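Long-range contacts in mitotic checkpoint control protein kinase BUB1 (Drosophila melanogaster, PDB 6JKK), which probably acts as an ATP-binding protein kinase of the mitotic checkpoint at kinetochores, this chain being its kinase domain: residues A[142-146]-A[335-340]; A[153-159]-A[259-263]. All blocks are in the same frame, centred on the assembly; numbering follows the deposited sequence.

Contact 1: residues A[142-146]-A[335-340]; sequences VCNKV and FNTILQ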
ATOM      1  N   VAL A 142      -1.234 -13.455   4.185  1.00 13.41           N
ATOM      2  CA  VAL A 142      -1.371 -14.438   3.111  1.00 12.73           C
ATOM      3  C   VAL A 142      -0.060 -15.179   2.872  1.00 16.27           C
ATOM      4  O   VAL A 142      -0.031 -16.409   2.795  1.00 17.86           O
ATOM      5  CB  VAL A 142      -1.821 -13.754   1.800  1.00 21.69           C
ATOM      6  CG1 VAL A 142      -1.732 -14.723   0.627  1.00 16.29           C
ATOM      7  CG2 VAL A 142      -3.235 -13.219   1.941  1.00 21.48           C
ATOM      8  N   CYS A 143       1.026 -14.423   2.751  1.00 13.94           N
ATOM      9  CA  CYS A 143       2.355 -14.999   2.528  1.00 16.49           C
ATOM     10  C   CYS A 143       2.731 -16.004   3.617  1.00 19.09           C
ATOM     11  O   CYS A 143       3.292 -17.081   3.355  1.00 19.07           O
ATOM     12  CB  CYS A 143       3.375 -13.863   2.520  1.00 22.42           C
ATOM     13  SG  CYS A 143       4.878 -14.159   1.593  1.00 32.43           S
ATOM     14  N   ASN A 144       2.420 -15.650   4.854  1.00 18.30           N
ATOM     15  CA  ASN A 144       2.775 -16.491   5.981  1.00 17.28           C
ATOM     16  C   ASN A 144       1.860 -17.700   6.071  1.00 20.65           C
ATOM     17  O   ASN A 144       2.301 -18.793   6.412  1.00 21.37           O
ATOM     18  CB  ASN A 144       2.755 -15.666   7.279  1.00 22.97           C
ATOM     19  CG  ASN A 144       3.942 -14.722   7.378  1.00 25.05           C
ATOM     20  OD1 ASN A 144       5.036 -15.041   6.916  1.00 34.69           O
ATOM     21  ND2 ASN A 144       3.730 -13.555   7.969  1.00 30.71           N
ATOM     22  N   LYS A 145       0.585 -17.511   5.748  1.00 18.19           N
ATOM     23  CA  LYS A 145      -0.343 -18.635   5.768  1.00 20.59           C
ATOM     24  C   LYS A 145       0.046 -19.669   4.712  1.00 21.40           C
ATOM     25  O   LYS A 145       0.019 -20.875   4.975  1.00 20.06           O
ATOM     26  CB  LYS A 145      -1.785 -18.164   5.562  1.00 22.90           C
ATOM     27  CG  LYS A 145      -2.792 -19.301   5.449  1.00 26.34           C
ATOM     28  CD  LYS A 145      -4.219 -18.771   5.438  1.00 35.49           C
ATOM     29  CE  LYS A 145      -5.237 -19.906   5.416  1.00 43.95           C
ATOM     30  NZ  LYS A 145      -6.645 -19.401   5.407  1.00 47.36           N
ATOM     31  N   VAL A 146       0.431 -19.193   3.530  1.00 15.71           N
ATOM     32  CA  VAL A 146       0.854 -20.085   2.437  1.00 16.06           C
ATOM     33  C   VAL A 146       2.095 -20.894   2.833  1.00 18.98           C
ATOM     34  O   VAL A 146       2.187 -22.101   2.568  1.00 19.03           O
ATOM     35  CB  VAL A 146       1.134 -19.283   1.151  1.00 19.76           C
ATOM     36  CG1 VAL A 146       1.949 -20.115   0.152  1.00 24.39           C
ATOM     37  CG2 VAL A 146      -0.172 -18.819   0.521  1.00 20.74           C
ATOM     38  N   PHE A 335      -3.255 -21.957  -4.865  1.00 19.48           N
ATOM     39  CA  PHE A 335      -3.155 -20.783  -4.004  1.00 18.45           C
ATOM     40  C   PHE A 335      -4.522 -20.390  -3.461  1.00 17.39           C
ATOM     41  O   PHE A 335      -4.679 -20.149  -2.255  1.00 18.65           O
ATOM     42  CB  PHE A 335      -2.544 -19.612  -4.787  1.00 20.67           C
ATOM     43  CG  PHE A 335      -2.483 -18.323  -4.017  1.00 22.78           C
ATOM     44  CD1 PHE A 335      -1.382 -18.022  -3.229  1.00 17.42           C
ATOM     45  CD2 PHE A 335      -3.523 -17.403  -4.084  1.00 21.39           C
ATOM     46  CE1 PHE A 335      -1.317 -16.829  -2.527  1.00 17.01           C
ATOM     47  CE2 PHE A 335      -3.467 -16.223  -3.367  1.00 19.85           C
ATOM     48  CZ  PHE A 335      -2.360 -15.927  -2.602  1.00 19.49           C
ATOM     49  N   ASN A 336      -5.512 -20.308  -4.350  1.00 18.83           N
ATOM     50  CA  ASN A 336      -6.865 -19.930  -3.943  1.00 18.50           C
ATOM     51  C   ASN A 336      -7.462 -20.930  -2.956  1.00 20.86           C
ATOM     52  O   ASN A 336      -8.170 -20.553  -2.011  1.00 20.73           O
ATOM     53  CB  ASN A 336      -7.776 -19.771  -5.169  1.00 17.35           C
ATOM     54  CG  ASN A 336      -7.551 -18.460  -5.903  1.00 19.97           C
ATOM     55  OD1 ASN A 336      -6.962 -17.526  -5.359  1.00 21.75           O
ATOM     56  ND2 ASN A 336      -8.037 -18.378  -7.144  1.00 21.24           N
ATOM     57  N   THR A 337      -7.173 -22.207  -3.174  1.00 19.91           N
ATOM     58  CA  THR A 337      -7.645 -23.259  -2.273  1.00 26.35           C
ATOM     59  C   THR A 337      -7.091 -23.082  -0.849  1.00 26.82           C
ATOM     60  O   THR A 337      -7.807 -23.279   0.136  1.00 25.15           O
ATOM     61  CB  THR A 337      -7.308 -24.664  -2.821  1.00 34.81           C
ATOM     62  OG1 THR A 337      -8.035 -24.883  -4.038  1.00 33.92           O
ATOM     63  CG2 THR A 337      -7.686 -25.749  -1.817  1.00 35.38           C
ATOM     64  N   ILE A 338      -5.821 -22.699  -0.747  1.00 25.53           N
ATOM     65  CA  ILE A 338      -5.200 -22.445   0.553  1.00 29.44           C
ATOM     66  C   ILE A 338      -5.896 -21.270   1.248  1.00 30.44           C
ATOM     67  O   ILE A 338      -6.114 -21.290   2.462  1.00 37.60           O
ATOM     68  CB  ILE A 338      -3.685 -22.177   0.407  1.00 29.11           C
ATOM     69  CG1 ILE A 338      -2.958 -23.441  -0.059  1.00 30.65           C
ATOM     70  CG2 ILE A 338      -3.086 -21.672   1.723  1.00 30.00           C
ATOM     71  CD1 ILE A 338      -1.597 -23.171  -0.673  1.00 32.13           C
ATOM     72  N   LEU A 339      -6.255 -20.259   0.458  1.00 26.73           N
ATOM     73  CA  LEU A 339      -6.970 -19.078   0.943  1.00 25.71           C
ATOM     74  C   LEU A 339      -8.345 -19.410   1.502  1.00 29.74           C
ATOM     75  O   LEU A 339      -8.763 -18.834   2.510  1.00 29.91           O
ATOM     76  CB  LEU A 339      -7.198 -18.090  -0.198  1.00 28.47           C
ATOM     77  CG  LEU A 339      -6.091 -17.254  -0.821  1.00 36.97           C
ATOM     78  CD1 LEU A 339      -6.698 -16.416  -1.943  1.00 38.70           C
ATOM     79  CD2 LEU A 339      -5.425 -16.380   0.220  1.00 31.79           C
ATOM     80  N   GLN A 340      -9.041 -20.313   0.810  1.00 36.79           N
ATOM     81  CA  GLN A 340     -10.467 -20.597   1.017  1.00 49.09           C
ATOM     82  C   GLN A 340     -11.297 -19.369   1.413  1.00 63.85           C
ATOM     83  O   GLN A 340     -12.529 -19.400   1.383  1.00 71.82           O
ATOM     84  CB  GLN A 340     -10.674 -21.760   2.000  1.00 52.11           C
ATOM     85  CG  GLN A 340     -10.164 -21.513   3.414  1.00 58.86           C
ATOM     86  CD  GLN A 340      -9.510 -22.741   4.025  1.00 64.63           C
ATOM     87  OE1 GLN A 340      -9.723 -23.868   3.574  1.00 69.89           O
ATOM     88  NE2 GLN A 340      -8.702 -22.526   5.056  1.00 66.31           N
TER
HETATM   89  O   HOH W   1      -7.164 -17.106   4.180  1.00 33.83           O
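Phe335 presents its CD1-CE1-CZ side to two valines one turn apart on the helix of 142-146. Val142 CG1 meets Phe335 CZ at 3.5 Å, and Val146 CG2 meets Phe335 CE1 at 3.8 Å; the valine side chains run at about a right angle to the Phe335 side chain, and their methyls reach the ring obliquely. CG of Phe335 stands anti to the backbone N (chi1 176°), which swings the ring toward the two valines. Leu339 and Ile338 widen the apolar patch: Leu339 CD2 lies 4.1 Å from Val142 CG1, while Ile338 CG2 lies 4.3 Å from Val146 CG2. Lys145, partly exposed, reaches along the outside of this patch with a fully extended chain. Its CE passes 3.4 Å from Ile338 O, and its NZ donates to a water at 2.7 Å, which in turn donates to Leu339 O at 2.9 Å. That carbonyl belongs to the last turn of its helix, so the ammonium group probably also interacts favourably with the negative end of the helix dipole. In the second shell, Leu190 of strand 188-190 touches Val142, Phe335 and Leu339 alike, and Asn336 ties the C-terminal helix to the loop after that strand by donating from ND2 to Ile194 O. The axes of the two short segments approach to 10.5 Å at 98°, nearly perpendicular. Helix 325-339, the last of the chain, thus lies across helix 139-150, the counterpart of helix αD in the kinase fold, with strand 188-190 beside both.

Contact 2: residues A[153-159]-A[259-263]; sequences NMDEYVV and LLFGR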
ATOM      1  N   ASN A 153       8.044 -21.536  -0.128  1.00 21.32           N
ATOM      2  CA  ASN A 153       7.777 -20.130  -0.432  1.00 26.70           C
ATOM      3  C   ASN A 153       6.577 -20.027  -1.357  1.00 20.61           C
ATOM      4  O   ASN A 153       6.224 -21.004  -2.025  1.00 23.24           O
ATOM      5  CB  ASN A 153       8.992 -19.471  -1.093  1.00 26.01           C
ATOM      6  CG  ASN A 153       9.985 -18.923  -0.082  1.00 33.89           C
ATOM      7  OD1 ASN A 153       9.600 -18.384   0.954  1.00 35.33           O
ATOM      8  ND2 ASN A 153      11.273 -19.052  -0.384  1.00 37.09           N
ATOM      9  N   MET A 154       5.949 -18.857  -1.399  1.00 17.65           N
ATOM     10  CA  MET A 154       4.897 -18.610  -2.387  1.00 17.11           C
ATOM     11  C   MET A 154       5.435 -18.939  -3.771  1.00 21.56           C
ATOM     12  O   MET A 154       6.585 -18.607  -4.089  1.00 23.09           O
ATOM     13  CB  MET A 154       4.426 -17.159  -2.333  1.00 16.57           C
ATOM     14  CG  MET A 154       3.247 -16.869  -3.259  1.00 21.15           C
ATOM     15  SD  MET A 154       2.540 -15.228  -3.014  1.00 27.33           S
ATOM     16  CE  MET A 154       2.444 -15.191  -1.222  1.00 19.04           C
ATOM     17  N   ASP A 155       4.614 -19.605  -4.582  1.00 19.50           N
ATOM     18  CA  ASP A 155       5.024 -20.030  -5.916  1.00 20.95           C
ATOM     19  C   ASP A 155       5.442 -18.838  -6.768  1.00 20.74           C
ATOM     20  O   ASP A 155       4.775 -17.801  -6.765  1.00 18.58           O
ATOM     21  CB  ASP A 155       3.894 -20.786  -6.604  1.00 21.98           C
ATOM     22  CG  ASP A 155       4.270 -21.261  -7.985  1.00 21.69           C
ATOM     23  OD1 ASP A 155       4.713 -22.416  -8.116  1.00 26.50           O
ATOM     24  OD2 ASP A 155       4.112 -20.481  -8.943  1.00 26.14           O
ATOM     25  N   GLU A 156       6.550 -18.998  -7.489  1.00 19.87           N
ATOM     26  CA  GLU A 156       7.136 -17.912  -8.269  1.00 21.09           C
ATOM     27  C   GLU A 156       6.129 -17.265  -9.214  1.00 20.77           C
ATOM     28  O   GLU A 156       6.090 -16.043  -9.350  1.00 19.27           O
ATOM     29  CB  GLU A 156       8.333 -18.432  -9.074  1.00 19.35           C
ATOM     30  CG  GLU A 156       9.127 -17.322  -9.754  1.00 19.06           C
ATOM     31  CD  GLU A 156      10.022 -17.823 -10.859  1.00 20.96           C
ATOM     32  OE1 GLU A 156      10.049 -19.050 -11.099  1.00 22.44           O
ATOM     33  OE2 GLU A 156      10.697 -16.986 -11.495  1.00 24.55           O
ATOM     34  N   TYR A 157       5.308 -18.082  -9.863  1.00 19.69           N
ATOM     35  CA  TYR A 157       4.362 -17.558 -10.846  1.00 19.26           C
ATOM     36  C   TYR A 157       3.181 -16.846 -10.189  1.00 21.36           C
ATOM     37  O   TYR A 157       2.679 -15.848 -10.716  1.00 15.19           O
ATOM     38  CB  TYR A 157       3.933 -18.658 -11.822  1.00 18.32           C
ATOM     39  CG  TYR A 157       5.039 -18.980 -12.800  1.00 17.95           C
ATOM     40  CD1 TYR A 157       6.078 -19.838 -12.451  1.00 19.87           C
ATOM     41  CD2 TYR A 157       5.068 -18.395 -14.057  1.00 18.71           C
ATOM     42  CE1 TYR A 157       7.100 -20.121 -13.339  1.00 18.01           C
ATOM     43  CE2 TYR A 157       6.085 -18.671 -14.948  1.00 21.01           C
ATOM     44  CZ  TYR A 157       7.097 -19.527 -14.583  1.00 23.76           C
ATOM     45  OH  TYR A 157       8.107 -19.790 -15.483  1.00 21.91           O
ATOM     46  N   VAL A 158       2.760 -17.329  -9.023  1.00 16.28           N
ATOM     47  CA  VAL A 158       1.780 -16.579  -8.230  1.00 15.13           C
ATOM     48  C   VAL A 158       2.359 -15.211  -7.857  1.00 13.68           C
ATOM     49  O   VAL A 158       1.661 -14.193  -7.918  1.00 16.82           O
ATOM     50  CB  VAL A 158       1.331 -17.355  -6.971  1.00 16.37           C
ATOM     51  CG1 VAL A 158       0.465 -16.481  -6.085  1.00 19.39           C
ATOM     52  CG2 VAL A 158       0.556 -18.594  -7.370  1.00 17.42           C
ATOM     53  N   VAL A 159       3.644 -15.178  -7.504  1.00 14.70           N
ATOM     54  CA  VAL A 159       4.284 -13.901  -7.177  1.00 16.50           C
ATOM     55  C   VAL A 159       4.334 -12.980  -8.407  1.00 14.67           C
ATOM     56  O   VAL A 159       4.102 -11.773  -8.292  1.00 14.19           O
ATOM     57  CB  VAL A 159       5.691 -14.079  -6.554  1.00 15.80           C
ATOM     58  CG1 VAL A 159       6.321 -12.723  -6.241  1.00 12.81           C
ATOM     59  CG2 VAL A 159       5.614 -14.929  -5.274  1.00 17.77           C
ATOM     60  N   LEU A 259       7.634 -11.780  -0.900  1.00 14.25           N
ATOM     61  CA  LEU A 259       6.785 -12.789  -1.521  1.00 18.16           C
ATOM     62  C   LEU A 259       7.629 -13.912  -2.114  1.00 17.03           C
ATOM     63  O   LEU A 259       7.339 -15.093  -1.915  1.00 17.46           O
ATOM     64  CB  LEU A 259       5.915 -12.153  -2.614  1.00 15.04           C
ATOM     65  CG  LEU A 259       4.938 -11.057  -2.176  1.00 16.38           C
ATOM     66  CD1 LEU A 259       4.124 -10.549  -3.357  1.00 17.20           C
ATOM     67  CD2 LEU A 259       4.022 -11.580  -1.101  1.00 14.38           C
ATOM     68  N   LEU A 260       8.673 -13.536  -2.847  1.00 17.54           N
ATOM     69  CA  LEU A 260       9.546 -14.506  -3.514  1.00 21.63           C
ATOM     70  C   LEU A 260      10.359 -15.364  -2.545  1.00 23.09           C
ATOM     71  O   LEU A 260      10.528 -16.574  -2.756  1.00 23.39           O
ATOM     72  CB  LEU A 260      10.512 -13.781  -4.459  1.00 24.48           C
ATOM     73  CG  LEU A 260      10.100 -13.454  -5.892  1.00 33.64           C
ATOM     74  CD1 LEU A 260      11.206 -12.703  -6.610  1.00 32.46           C
ATOM     75  CD2 LEU A 260       9.752 -14.726  -6.651  1.00 33.48           C
ATOM     76  N   PHE A 261      10.875 -14.736  -1.492  1.00 23.12           N
ATOM     77  CA  PHE A 261      11.911 -15.361  -0.682  1.00 23.32           C
ATOM     78  C   PHE A 261      11.503 -15.661   0.760  1.00 26.13           C
ATOM     79  O   PHE A 261      12.197 -16.397   1.464  1.00 28.69           O
ATOM     80  CB  PHE A 261      13.197 -14.516  -0.726  1.00 21.30           C
ATOM     81  CG  PHE A 261      13.752 -14.328  -2.117  1.00 24.53           C
ATOM     82  CD1 PHE A 261      14.094 -15.431  -2.896  1.00 31.98           C
ATOM     83  CD2 PHE A 261      13.941 -13.055  -2.637  1.00 25.30           C
ATOM     84  CE1 PHE A 261      14.605 -15.267  -4.178  1.00 38.41           C
ATOM     85  CE2 PHE A 261      14.451 -12.877  -3.915  1.00 29.29           C
ATOM     86  CZ  PHE A 261      14.782 -13.983  -4.689  1.00 34.76           C
ATOM     87  N   GLY A 262      10.384 -15.099   1.205  1.00 28.47           N
ATOM     88  CA  GLY A 262       9.941 -15.311   2.576  1.00 33.00           C
ATOM     89  C   GLY A 262      10.766 -14.529   3.582  1.00 35.11           C
ATOM     90  O   GLY A 262      10.608 -14.692   4.797  1.00 38.06           O
ATOM     91  N   ARG A 263      11.649 -13.674   3.075  1.00 30.36           N
ATOM     92  CA  ARG A 263      12.531 -12.889   3.930  1.00 37.58           C
ATOM     93  C   ARG A 263      12.483 -11.426   3.534  1.00 33.67           C
ATOM     94  O   ARG A 263      12.169 -11.101   2.392  1.00 28.44           O
ATOM     95  CB  ARG A 263      13.972 -13.385   3.820  1.00 44.13           C
ATOM     96  CG  ARG A 263      14.243 -14.734   4.456  1.00 51.43           C
ATOM     97  CD  ARG A 263      15.716 -15.079   4.325  1.00 57.79           C
ATOM     98  NE  ARG A 263      16.096 -15.249   2.926  1.00 58.71           N
ATOM     99  CZ  ARG A 263      16.277 -16.428   2.338  1.00 66.51           C
ATOM    100  NH1 ARG A 263      16.130 -17.551   3.032  1.00 72.10           N
ATOM    101  NH2 ARG A 263      16.617 -16.485   1.058  1.00 64.70           N
TER
HETATM  102  O   HOH W   2       7.261 -16.937   0.225  1.00 23.20           O
HETATM  103  O   HOH W   3       9.102 -18.028  -4.445  1.00 24.76           O
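Leu259 and Leu260, at the end of helix 246-261, pack against the first turn of helix 156-175 through Val159. Val159 CG1 reaches both leucines, 3.7 Å from Leu259 CB and 3.9 Å from Leu260 CG. Glu156 adds its aliphatic part, CG lying 4.1 Å from Leu260 CD2, while its carboxylate turns to Gln287 N and Trp291 NE1. Farther along Leu259, Met154 runs side by side with it, pointing the same way; the bend at chi3 (-46°) sets CE 3.9 Å from Leu259 CD2. Asn153 lies over the end of the other helix, its CB 3.7 Å from Leu260 O and its amide against the Phe261-Gly262 peptide. With an alanine here that amide would be missing, and the polar backbone of the turn would probably lose its cover and be left to water. Two waters stitch the backbones together: one accepts from Met154 N and donates to Leu259 O, the other donates to both Met154 O and Leu260 O, at 2.6 Å each. They give partners to carbonyls of the last helical turn, just before Gly262 leaves helical geometry with positive phi. Asp155 is the N-cap of helix 156-175, its OD2 accepting from Tyr157 N at 2.8 Å. Helices 156-175 and 246-261 correspond to αE and αF of the kinase C-lobe. Around their junction, Cys143 of helix 139-150 touches Met154 and Leu259, Trp291 of helix 288-299 touches Val159 and Leu260, and helix 325-339 packs on Val158.

In the fold
The two contacts lie about 12 Å apart, centre to centre, on the same side of the chain's centre, in the helical C-lobe of the kinase domain and away from the predicted ATP-binding lysine. Along the chain contact 2 is nested inside contact 1: helices 139-150 and 156-175 follow each other, helix 246-261 comes later, and helix 325-339 last. They also touch directly. Val158 CG1 packs 3.7 Å from Phe335 CD1, and Val146 CG1 lies 4.2 Å from Met154 CA. The consecutive helices 139-150 and 156-175 therefore join a central helix of the lobe to the C-terminal helix through adjoining, largely apolar packing.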